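PDB 4X7G: precorrin-6A reductase from Rhodobacter capsulatus, which catalyses the NADPH-dependent reduction of precorrin-6A to precorrin-6B, a step in building the corrin ring of vitamin B12. Local coordinates for residues L5-T10 with V68-H73; R15-L20 with Q41-R46; G55-L60 with V84-Q89; C95-A100 with A232-V237. One frame throughout, in Å; residues are numbered along the deposited sequence. Where two conformers were deposited one is given.

Contact 1. Residues L5-T10 with V68-H73; sequences LVLGGT and VIDATH. With NAP (NADP nicotinamide-adenine-dinucleotide phosphate), chain B.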
# COMPACT_ATOMS: atom_id res chain seq x y z
N LEU A 5 1.26 -16.47 7.85
CA LEU A 5 0.19 -15.47 7.61
C LEU A 5 0.83 -14.33 6.83
O LEU A 5 1.79 -13.74 7.30
CB LEU A 5 -0.39 -14.95 8.94
CG LEU A 5 -1.42 -13.84 8.82
CD1 LEU A 5 -2.66 -14.31 8.14
CD2 LEU A 5 -1.72 -13.31 10.19
N VAL A 6 0.26 -14.03 5.68
CA VAL A 6 0.68 -12.88 4.88
C VAL A 6 -0.37 -11.82 4.99
O VAL A 6 -1.49 -12.01 4.55
CB VAL A 6 0.90 -13.27 3.42
CG1 VAL A 6 1.26 -12.02 2.61
CG2 VAL A 6 1.93 -14.39 3.27
N LEU A 7 -0.01 -10.71 5.63
CA LEU A 7 -0.88 -9.56 5.65
C LEU A 7 -0.67 -8.84 4.33
O LEU A 7 0.47 -8.43 4.03
CB LEU A 7 -0.59 -8.65 6.86
CG LEU A 7 -0.65 -9.37 8.22
CD1 LEU A 7 -0.18 -8.37 9.31
CD2 LEU A 7 -2.01 -9.90 8.49
N GLY A 8 -1.73 -8.70 3.52
CA GLY A 8 -1.58 -8.30 2.14
C GLY A 8 -2.05 -6.92 1.82
O GLY A 8 -2.12 -6.06 2.70
N GLY A 9 -2.32 -6.71 0.55
CA GLY A 9 -2.78 -5.43 0.05
C GLY A 9 -1.86 -4.69 -0.85
O GLY A 9 -2.17 -3.57 -1.27
N THR A 10 -0.66 -5.18 -1.12
CA THR A 10 0.32 -4.64 -2.01
C THR A 10 0.68 -5.51 -3.12
O THR A 10 0.48 -6.76 -3.08
CB THR A 10 1.59 -4.23 -1.24
OG1 THR A 10 2.15 -5.43 -0.71
CG2 THR A 10 1.35 -3.25 -0.12
N VAL A 68 4.62 -14.44 10.60
CA VAL A 68 3.85 -13.43 9.93
C VAL A 68 4.77 -12.63 9.00
O VAL A 68 5.80 -12.15 9.42
CB VAL A 68 3.19 -12.46 10.91
CG1 VAL A 68 2.42 -11.35 10.20
CG2 VAL A 68 2.25 -13.22 11.83
N ILE A 69 4.33 -12.48 7.75
CA ILE A 69 4.94 -11.49 6.83
C ILE A 69 3.95 -10.37 6.65
O ILE A 69 2.86 -10.57 6.14
CB ILE A 69 5.32 -12.08 5.47
CG1 ILE A 69 6.24 -13.29 5.67
CG2 ILE A 69 6.00 -10.96 4.66
CD1 ILE A 69 7.56 -13.04 6.32
N ASP A 70 4.34 -9.21 7.19
CA ASP A 70 3.53 -8.03 7.05
C ASP A 70 3.86 -7.36 5.74
O ASP A 70 4.83 -6.61 5.65
CB ASP A 70 3.79 -7.07 8.23
CG ASP A 70 3.12 -5.75 8.04
OD1 ASP A 70 2.30 -5.60 7.12
OD2 ASP A 70 3.46 -4.81 8.85
N ALA A 71 3.08 -7.63 4.69
CA ALA A 71 3.25 -7.05 3.36
C ALA A 71 2.16 -6.05 3.09
O ALA A 71 1.74 -5.88 1.96
CB ALA A 71 3.35 -8.13 2.31
N THR A 72 1.68 -5.43 4.15
CA THR A 72 0.70 -4.32 3.97
C THR A 72 1.42 -3.07 3.40
O THR A 72 2.60 -2.90 3.43
CB THR A 72 -0.01 -4.00 5.26
OG1 THR A 72 0.90 -3.39 6.23
CG2 THR A 72 -0.73 -5.18 5.87
N HIS A 73 0.57 -2.17 2.98
CA HIS A 73 1.05 -0.91 2.51
C HIS A 73 1.85 -0.21 3.61
O HIS A 73 1.43 -0.21 4.77
CB HIS A 73 -0.13 -0.05 2.08
CG HIS A 73 0.24 1.08 1.18
ND1 HIS A 73 0.80 2.26 1.63
CD2 HIS A 73 0.26 1.13 -0.18
CE1 HIS A 73 1.05 3.03 0.57
NE2 HIS A 73 0.72 2.38 -0.53
PA NAP B . -4.57 0.60 8.56
O1A NAP B . -5.11 2.00 8.81
O2A NAP B . -3.29 0.34 8.96
O5B NAP B . -5.50 -0.48 9.15
C5B NAP B . -6.73 -0.26 9.86
C4B NAP B . -7.38 -1.53 10.37
O4B NAP B . -7.77 -2.36 9.19
C3B NAP B . -6.44 -2.49 11.04
O3B NAP B . -6.23 -2.11 12.40
C2B NAP B . -7.05 -3.82 10.84
O2B NAP B . -8.26 -3.92 11.61
C1B NAP B . -7.51 -3.75 9.47
N9A NAP B . -6.54 -4.20 8.44
C8A NAP B . -5.61 -3.46 7.75
N7A NAP B . -4.92 -4.24 6.88
C5A NAP B . -5.39 -5.50 7.11
C6A NAP B . -5.07 -6.78 6.52
N6A NAP B . -4.22 -6.89 5.48
N1A NAP B . -5.69 -7.89 6.96
C2A NAP B . -6.61 -7.74 8.00
N3A NAP B . -7.03 -6.63 8.62
C4A NAP B . -6.40 -5.53 8.14
O3 NAP B . -4.60 0.21 7.00
PN NAP B . -5.46 0.77 5.73
O1N NAP B . -4.81 2.03 5.16
O2N NAP B . -6.89 0.83 6.06
O5D NAP B . -5.14 -0.36 4.62
C5D NAP B . -6.19 -1.31 4.27
C4D NAP B . -5.60 -2.28 3.37
O4D NAP B . -5.35 -1.68 2.12
C3D NAP B . -4.34 -3.03 3.86
O3D NAP B . -4.35 -4.43 3.55
C2D NAP B . -3.23 -2.33 3.09
O2D NAP B . -2.12 -3.06 2.77
C1D NAP B . -4.00 -1.91 1.80
N1N NAP B . -3.49 -0.73 1.27
C2N NAP B . -3.29 0.32 1.77
C3N NAP B . -2.74 1.11 0.82
C7N NAP B . -2.61 2.22 1.83
O7N NAP B . -3.08 1.64 2.95
N7N NAP B . -2.07 3.48 1.49
C4N NAP B . -2.44 0.58 -0.62
C5N NAP B . -2.76 -0.78 -1.20
C6N NAP B . -3.25 -1.29 -0.01
P2B NAP B . -8.22 -4.66 13.07
O1X NAP B . -9.71 -4.81 13.28
O2X NAP B . -7.44 -5.84 12.99
O3X NAP B . -7.36 -3.83 14.07
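Leu-5 to Leu-7 and Val-68 to Asp-70 run side by side as parallel strands, their short axes 4.8 Å apart and 12° from aligned. Ile-69 bonds to strand 5-7 with both its backbone N, given to Leu-5 O (2.9 Å), and its O, which takes Leu-7 N (2.9 Å); the ladder closes where Ala-71 N reaches Leu-7 O. Leu-7 and Val-68 share one face of this sheet, CD1 meeting CG1, beneath helix 77-90; Val-6 and Ile-69 face helix 11-22. Past the strands Thr-10 turns back: with chi1 at 65°, OG1 sits between its own backbone N and carbonyl carbon, where it can give its proton to Ala-71 O at 2.7 Å and still take Ala-13 N at the start of the helix. Asp-70 OD1 closes an Asx turn, accepting Thr-72 N on its anti side, out of the carboxylate plane, and Thr-72 OG1 with its syn lone pair, while OD2 pairs with Ser-80 and Arg-228. These turns form the Rossmann crevice at the carboxyl ends of the strands, and NADP sits in it. The His-73 ring is modelled too close to the nicotinamide for any stacking to be read; its ND1 pairs with Phe-75 N. With an alanine here the Phe-75 N-H and the corrinoid would probably lose their imidazole partner, while the backbone bond to the ribose could remain. Ribose O2D gives to Gly-8 O (3.0 Å) and takes His-73 N (2.8 Å, 167°), so peptide groups of the two following loops grip one hydroxyl, while His-73 NE2 bonds weakly to the corrinoid.

Contact 2. Residues R15-L20 with Q41-R46; sequences RLAKTL and QPLPTR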
# COMPACT_ATOMS: atom_id res chain seq x y z
N ARG A 15 3.07 -10.87 -5.06
CA ARG A 15 4.22 -11.58 -5.56
C ARG A 15 4.65 -12.60 -4.53
O ARG A 15 5.04 -13.75 -4.91
CB ARG A 15 5.32 -10.62 -5.85
CG ARG A 15 5.02 -9.74 -7.06
CD ARG A 15 6.25 -8.86 -7.38
NE ARG A 15 5.97 -8.02 -8.57
CZ ARG A 15 6.72 -6.98 -9.01
NH1 ARG A 15 7.83 -6.55 -8.37
NH2 ARG A 15 6.31 -6.37 -10.12
N LEU A 16 4.60 -12.24 -3.25
CA LEU A 16 4.98 -13.21 -2.21
C LEU A 16 3.99 -14.38 -2.18
O LEU A 16 4.39 -15.54 -2.03
CB LEU A 16 5.01 -12.52 -0.88
CG LEU A 16 5.32 -13.44 0.32
CD1 LEU A 16 6.63 -14.19 0.18
CD2 LEU A 16 5.25 -12.62 1.60
N ALA A 17 2.71 -14.07 -2.29
CA ALA A 17 1.67 -15.16 -2.28
C ALA A 17 1.93 -16.12 -3.41
O ALA A 17 1.85 -17.36 -3.19
CB ALA A 17 0.33 -14.56 -2.41
N LYS A 18 2.27 -15.67 -4.59
CA LYS A 18 2.58 -16.53 -5.71
C LYS A 18 3.77 -17.38 -5.41
O LYS A 18 3.75 -18.61 -5.70
CB LYS A 18 2.76 -15.70 -6.92
CG LYS A 18 3.11 -16.61 -8.07
CD LYS A 18 3.46 -16.00 -9.40
CE LYS A 18 4.04 -17.04 -10.38
NZ LYS A 18 3.30 -18.37 -10.35
N THR A 19 4.82 -16.81 -4.86
CA THR A 19 6.01 -17.53 -4.51
C THR A 19 5.73 -18.63 -3.48
O THR A 19 6.25 -19.75 -3.52
CB THR A 19 7.06 -16.51 -3.96
OG1 THR A 19 7.40 -15.64 -5.05
CG2 THR A 19 8.29 -17.17 -3.44
N LEU A 20 5.02 -18.27 -2.44
CA LEU A 20 4.66 -19.19 -1.34
C LEU A 20 3.84 -20.36 -1.87
O LEU A 20 4.06 -21.52 -1.51
CB LEU A 20 3.99 -18.51 -0.20
CG LEU A 20 4.81 -17.48 0.52
CD1 LEU A 20 3.96 -16.79 1.56
CD2 LEU A 20 6.06 -18.07 1.11
N GLN A 41 -6.16 -14.45 -4.74
CA GLN A 41 -4.76 -14.82 -4.48
C GLN A 41 -4.66 -16.31 -4.48
O GLN A 41 -5.64 -17.01 -4.15
CB GLN A 41 -4.43 -14.30 -3.05
CG GLN A 41 -4.38 -12.72 -2.96
CD GLN A 41 -3.24 -12.14 -3.71
OE1 GLN A 41 -2.27 -12.81 -4.07
NE2 GLN A 41 -3.33 -10.83 -3.96
N PRO A 42 -3.47 -16.83 -4.69
CA PRO A 42 -3.26 -18.31 -4.82
C PRO A 42 -3.11 -19.03 -3.52
O PRO A 42 -2.47 -20.06 -3.43
CB PRO A 42 -2.01 -18.42 -5.68
CG PRO A 42 -1.25 -17.17 -5.25
CD PRO A 42 -2.28 -16.10 -5.19
N LEU A 43 -3.59 -18.45 -2.41
CA LEU A 43 -3.60 -19.00 -1.06
C LEU A 43 -5.02 -18.86 -0.51
O LEU A 43 -5.69 -17.90 -0.88
CB LEU A 43 -2.64 -18.29 -0.22
CG LEU A 43 -1.16 -18.38 -0.57
CD1 LEU A 43 -0.39 -17.38 0.27
CD2 LEU A 43 -0.66 -19.77 -0.44
N PRO A 44 -5.41 -19.70 0.42
CA PRO A 44 -6.63 -19.46 1.20
C PRO A 44 -6.60 -18.03 1.75
O PRO A 44 -5.59 -17.65 2.34
CB PRO A 44 -6.67 -20.52 2.24
CG PRO A 44 -5.52 -21.38 1.99
CD PRO A 44 -4.65 -20.84 0.90
N THR A 45 -7.70 -17.32 1.58
CA THR A 45 -7.71 -15.87 1.85
C THR A 45 -8.74 -15.51 2.89
O THR A 45 -9.93 -15.77 2.68
CB THR A 45 -7.93 -15.10 0.59
OG1 THR A 45 -6.78 -15.34 -0.30
CG2 THR A 45 -8.05 -13.61 0.79
N ARG A 46 -8.35 -14.88 3.97
CA ARG A 46 -9.26 -14.30 4.96
C ARG A 46 -9.48 -12.85 4.63
O ARG A 46 -8.60 -12.19 4.02
CB ARG A 46 -8.77 -14.49 6.32
CG ARG A 46 -7.57 -13.74 6.69
CD ARG A 46 -7.20 -13.74 8.17
NE ARG A 46 -8.29 -13.29 9.02
CZ ARG A 46 -8.75 -12.04 9.00
NH1 ARG A 46 -8.23 -11.08 8.27
NH2 ARG A 46 -9.76 -11.79 9.84
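Ala-17 packs against Gln-41, Pro-42 and Leu-43, joining helix 11-22, the first helix of the Rossmann fold, to the loop that leads into edge strand 45-47. The tight part centres on one methyl. Ala-17 CB points toward the loop and has Gln-41 OE1 at 3.5 Å, Leu-43 CD1 at 4.0 Å and Pro-42 CD at 4.1 Å, so an amide oxygen, a branched chain and a proline ring all gather about the smallest side chain of the helix segment. Leu-43 has CG anti to its carbonyl carbon (chi1 -64°), directed at the helix, and its CD1 touches CA of Ala-17 as well as CB. The Gln-41 chain folds at chi2 (-68°) and brings its amide over to the helix; there the oxygen meets only carbon of the segment, while NE2 bonds to Ser-14 and to Tyr-31 OH. That amide therefore links the helix with strand 27-31, and Phe-29 of the same strand packs on Ala-17 and Gln-41.

The other side is loose. Pro-42 and Lys-18 are exposed, and the lysine stretches away from the loop to a salt bridge with Asp-22. Farther along, Thr-45 OG1 gives to Leu-43 O at 2.8 Å, a bond from the first strand residue back to the loop, and Arg-46 leads off to line the NADP pocket. Across the contact itself everything is van der Waals packing; at its outer margin the proline ring rests on the helix backbone, Pro-42 CG lying 3.7 Å from Ala-17 O.

Contact 3. Residues G55-L60 with V84-Q89; sequences GLVDYL and VAACAQ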
# COMPACT_ATOMS: atom_id res chain seq x y z
N GLY A 55 -7.49 -9.23 19.12
CA GLY A 55 -8.06 -10.06 18.10
C GLY A 55 -7.04 -10.80 17.22
O GLY A 55 -7.23 -11.97 16.92
N LEU A 56 -5.94 -10.08 16.91
CA LEU A 56 -4.91 -10.70 16.08
C LEU A 56 -4.16 -11.74 16.95
O LEU A 56 -3.80 -12.81 16.51
CB LEU A 56 -3.96 -9.63 15.58
CG LEU A 56 -2.76 -10.20 14.75
CD1 LEU A 56 -3.23 -11.08 13.61
CD2 LEU A 56 -1.94 -9.00 14.22
N VAL A 57 -3.90 -11.40 18.21
CA VAL A 57 -3.33 -12.41 19.14
C VAL A 57 -4.16 -13.71 19.15
O VAL A 57 -3.64 -14.83 18.99
CB VAL A 57 -3.24 -11.80 20.56
CG1 VAL A 57 -3.03 -12.91 21.61
CG2 VAL A 57 -2.12 -10.82 20.63
N ASP A 58 -5.45 -13.53 19.27
CA ASP A 58 -6.35 -14.64 19.32
C ASP A 58 -6.27 -15.45 18.02
O ASP A 58 -6.28 -16.68 17.98
CB ASP A 58 -7.83 -14.26 19.58
CG ASP A 58 -8.77 -15.48 19.67
OD1 ASP A 58 -8.55 -16.31 20.61
OD2 ASP A 58 -9.71 -15.63 18.79
N TYR A 59 -6.29 -14.77 16.89
CA TYR A 59 -6.19 -15.44 15.58
C TYR A 59 -4.88 -16.22 15.45
O TYR A 59 -4.89 -17.39 15.01
CB TYR A 59 -6.28 -14.37 14.47
CG TYR A 59 -6.09 -14.97 13.14
CD1 TYR A 59 -7.13 -15.53 12.49
CD2 TYR A 59 -4.82 -14.99 12.56
CE1 TYR A 59 -6.96 -16.09 11.19
CE2 TYR A 59 -4.62 -15.59 11.34
CZ TYR A 59 -5.62 -16.08 10.69
OH TYR A 59 -5.37 -16.65 9.48
N LEU A 60 -3.77 -15.57 15.78
CA LEU A 60 -2.50 -16.26 15.62
C LEU A 60 -2.47 -17.57 16.43
O LEU A 60 -1.92 -18.58 16.02
CB LEU A 60 -1.34 -15.35 16.09
CG LEU A 60 -1.14 -14.07 15.28
CD1 LEU A 60 -0.09 -13.17 15.94
CD2 LEU A 60 -0.66 -14.42 13.84
N VAL A 84 3.21 -5.86 15.06
CA VAL A 84 4.36 -5.89 15.96
C VAL A 84 3.90 -6.27 17.36
O VAL A 84 4.55 -7.16 17.95
CB VAL A 84 5.07 -4.53 15.98
CG1 VAL A 84 6.24 -4.62 16.97
CG2 VAL A 84 5.55 -4.17 14.61
N ALA A 85 2.83 -5.69 17.86
CA ALA A 85 2.40 -5.94 19.24
C ALA A 85 1.89 -7.33 19.39
O ALA A 85 2.29 -8.04 20.38
CB ALA A 85 1.39 -4.92 19.67
N ALA A 86 1.07 -7.81 18.45
CA ALA A 86 0.49 -9.14 18.59
C ALA A 86 1.58 -10.22 18.47
O ALA A 86 1.57 -11.26 19.17
CB ALA A 86 -0.58 -9.39 17.57
N CYS A 87 2.53 -10.08 17.55
CA CYS A 87 3.61 -11.04 17.39
C CYS A 87 4.53 -11.03 18.60
O CYS A 87 5.01 -12.12 19.02
CB CYS A 87 4.40 -10.75 16.08
SG CYS A 87 3.42 -11.20 14.61
N ALA A 88 4.77 -9.86 19.16
CA ALA A 88 5.61 -9.84 20.39
C ALA A 88 4.91 -10.57 21.52
O ALA A 88 5.63 -11.37 22.25
CB ALA A 88 5.91 -8.44 20.80
N GLN A 89 3.62 -10.36 21.68
CA GLN A 89 2.81 -11.02 22.75
C GLN A 89 2.75 -12.53 22.61
O GLN A 89 2.75 -13.28 23.61
CB GLN A 89 1.36 -10.50 22.82
CG GLN A 89 0.69 -10.79 24.15
CD GLN A 89 -0.75 -10.38 24.21
OE1 GLN A 89 -1.13 -9.32 23.74
NE2 GLN A 89 -1.57 -11.22 24.79
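Ala-86 is the small residue on which three side chains of the neighbouring helix converge, all by apolar packing. Leu-56 CD2 presses on its CB at 3.6 Å, Val-57 CG2 comes to the same methyl at 3.7 Å, and Leu-60 CD1 reaches it from one turn farther on at 4.1 Å. The small side chain lets the two helices close to 8.8 Å between their short axes, crossing at -47°, with the CA atoms of Val-57 and Ala-86 only 5.1 Å apart. Leu-60 CD1 also touches Cys-87 SG (4.2 Å); leucine and thiol both lean on Val-68 of the sheet below, and Leu-56 reaches on to Phe-50.

The polar contribution is slight. In the conformer given, one of two modelled, Gln-89 lays its extended end across Val-57 at about a right angle on the solvent side, OE1 3.6 Å from CG2.

The hydrogen bonds stay within each helix, including those of Thr-61 OG1 to Val-57 O and Thr-90 OG1 to Ala-86 O. Helices 52-63 and 77-90 flank strand 67-70 in the chain, one before it and one after, and cover the same face of the Rossmann sheet. With Leu-56, Val-57, Leu-60 and Ala-86 packed together, their union rests mainly on fitted shape and burial of apolar surface.

Contact 4. Residues C95-A100 with A232-V237; sequences CAFERA and ATLEGV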
# COMPACT_ATOMS: atom_id res chain seq x y z
N CYS A 95 8.29 -10.48 9.95
CA CYS A 95 9.08 -9.62 9.09
C CYS A 95 8.14 -8.75 8.30
O CYS A 95 7.08 -9.23 7.81
CB CYS A 95 9.93 -10.35 8.09
SG CYS A 95 11.35 -9.28 7.61
N ALA A 96 8.48 -7.48 8.10
CA ALA A 96 7.70 -6.60 7.18
C ALA A 96 8.34 -6.61 5.85
O ALA A 96 9.49 -6.26 5.70
CB ALA A 96 7.67 -5.15 7.74
N PHE A 97 7.57 -6.93 4.81
CA PHE A 97 8.00 -6.88 3.46
C PHE A 97 7.62 -5.55 2.90
O PHE A 97 6.48 -5.29 2.50
CB PHE A 97 7.34 -7.99 2.63
CG PHE A 97 7.76 -8.07 1.21
CD1 PHE A 97 8.85 -7.35 0.67
CD2 PHE A 97 7.12 -8.94 0.29
CE1 PHE A 97 9.23 -7.49 -0.68
CE2 PHE A 97 7.52 -9.13 -0.99
CZ PHE A 97 8.52 -8.38 -1.49
N GLU A 98 8.58 -4.66 3.00
CA GLU A 98 8.41 -3.30 2.41
C GLU A 98 9.71 -2.81 1.87
O GLU A 98 10.80 -3.02 2.48
CB GLU A 98 7.82 -2.38 3.35
CG GLU A 98 8.58 -2.08 4.58
CD GLU A 98 8.25 -0.66 5.20
OE1 GLU A 98 7.10 -0.12 5.20
OE2 GLU A 98 9.13 -0.12 5.86
N ARG A 99 9.60 -2.22 0.73
CA ARG A 99 10.75 -1.85 -0.12
C ARG A 99 11.19 -0.46 0.40
O ARG A 99 10.53 0.16 1.24
CB ARG A 99 10.42 -1.78 -1.57
CG ARG A 99 9.94 -3.10 -2.08
CD ARG A 99 9.09 -2.76 -3.15
NE ARG A 99 9.77 -2.69 -4.35
CZ ARG A 99 9.98 -3.77 -5.10
NH1 ARG A 99 9.73 -4.97 -4.62
NH2 ARG A 99 10.53 -3.66 -6.29
N ALA A 100 12.39 -0.07 0.02
CA ALA A 100 12.88 1.24 0.37
C ALA A 100 11.93 2.30 -0.18
O ALA A 100 11.28 2.09 -1.23
CB ALA A 100 14.21 1.44 -0.25
N ALA A 232 13.35 -6.37 2.73
CA ALA A 232 13.19 -5.30 1.71
C ALA A 232 12.93 -5.79 0.33
O ALA A 232 12.58 -4.93 -0.56
CB ALA A 232 14.46 -4.38 1.66
N THR A 233 13.10 -7.06 0.05
CA THR A 233 12.93 -7.69 -1.19
C THR A 233 12.31 -9.05 -1.01
O THR A 233 12.39 -9.63 0.08
CB THR A 233 14.24 -7.85 -1.99
OG1 THR A 233 15.05 -8.88 -1.34
CG2 THR A 233 15.00 -6.51 -2.16
N LEU A 234 11.85 -9.64 -2.09
CA LEU A 234 11.28 -10.96 -2.10
C LEU A 234 12.32 -11.98 -1.69
O LEU A 234 12.03 -12.86 -0.85
CB LEU A 234 10.61 -11.21 -3.42
CG LEU A 234 9.90 -12.48 -3.58
CD1 LEU A 234 8.68 -12.50 -2.67
CD2 LEU A 234 9.37 -12.54 -5.02
N GLU A 235 13.51 -11.89 -2.21
CA GLU A 235 14.57 -12.74 -1.82
C GLU A 235 14.90 -12.60 -0.32
O GLU A 235 15.19 -13.63 0.34
CB GLU A 235 15.83 -12.35 -2.63
CG GLU A 235 17.02 -13.24 -2.36
CD GLU A 235 18.35 -12.75 -2.99
OE1 GLU A 235 18.62 -11.51 -2.97
OE2 GLU A 235 19.14 -13.62 -3.47
N GLY A 236 14.85 -11.38 0.16
CA GLY A 236 14.99 -11.16 1.59
C GLY A 236 13.94 -11.89 2.44
O GLY A 236 14.27 -12.44 3.45
N VAL A 237 12.70 -11.90 2.00
CA VAL A 237 11.65 -12.56 2.74
C VAL A 237 11.94 -14.05 2.74
O VAL A 237 11.83 -14.73 3.76
CB VAL A 237 10.24 -12.27 2.15
CG1 VAL A 237 9.24 -13.18 2.77
CG2 VAL A 237 9.91 -10.84 2.23
O HOH W 1 13.76 -2.42 -1.30
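The Phe-97 ring takes Val-237 over one face: CG2 stands 4.0 Å from the ring centroid and 23° off the normal, a CH-pi contact shifted toward the rim near CG. At the ring's edge lies the carbonyl carbon of Ala-232. Beyond it, the backbone of the helix start comes in obliquely, Thr-233 C 3.5 Å from CE1 and Leu-234 N 3.6 Å from CZ, while Leu-234 CD1 touches CE2. The first torsion of -177° points CG away from the backbone N and carries the ring from the strand end to the first turn of helix 234-243. That turn is capped by its own threonine: Thr-233 OG1 accepts Gly-236 N at 2.9 Å, the classic N-cap.

The remaining links are lighter. Ala-232 CA makes a CA-H...O contact with Glu-98 O (3.4 Å), and Arg-99 lays CG against Ala-232 O. The same carbonyl takes a proton from a water at 2.9 Å, and that water in turn accepts from Ala-100 N at 3.0 Å, bridging the two segments. Cys-95, at the start of the segment, is disulfide-bonded to Cys-231, the residue before Ala-232.

A leucine here has no ring face for Val-237, and a gap would probably open beside the first turn of helix 234-243. Across 131 intervening residues, then, the disulfide ties strand 93-97 to the edge strand 229-231, and the phenylalanine ring and one water join it to the start of the last helix of the Rossmann domain.

Overall arrangement
Contacts 1, 2 and 4 all reach the same parallel sheet. Contact 1 is its buried centre, the one joined by backbone bonds between strands and the one whose backbone grips the cofactor's ribose, though contact 2 adds Arg-46 to the pocket; contact 4 continues it, because strands 67-70 and 93-97 are neighbours bonded from Asp-70 to Cys-95 and Phe-97. Contacts 2 and 4 are only partly buried and meet on one side of the sheet, where Leu-16 packs on Val-237 and Leu-234. Contact 3 lies on the other side, buried but purely helix on helix, and reaches contact 1 through Val-68 and Leu-5. Polar chemistry thus gathers at the strand ends, apolar packing in the flanking layers.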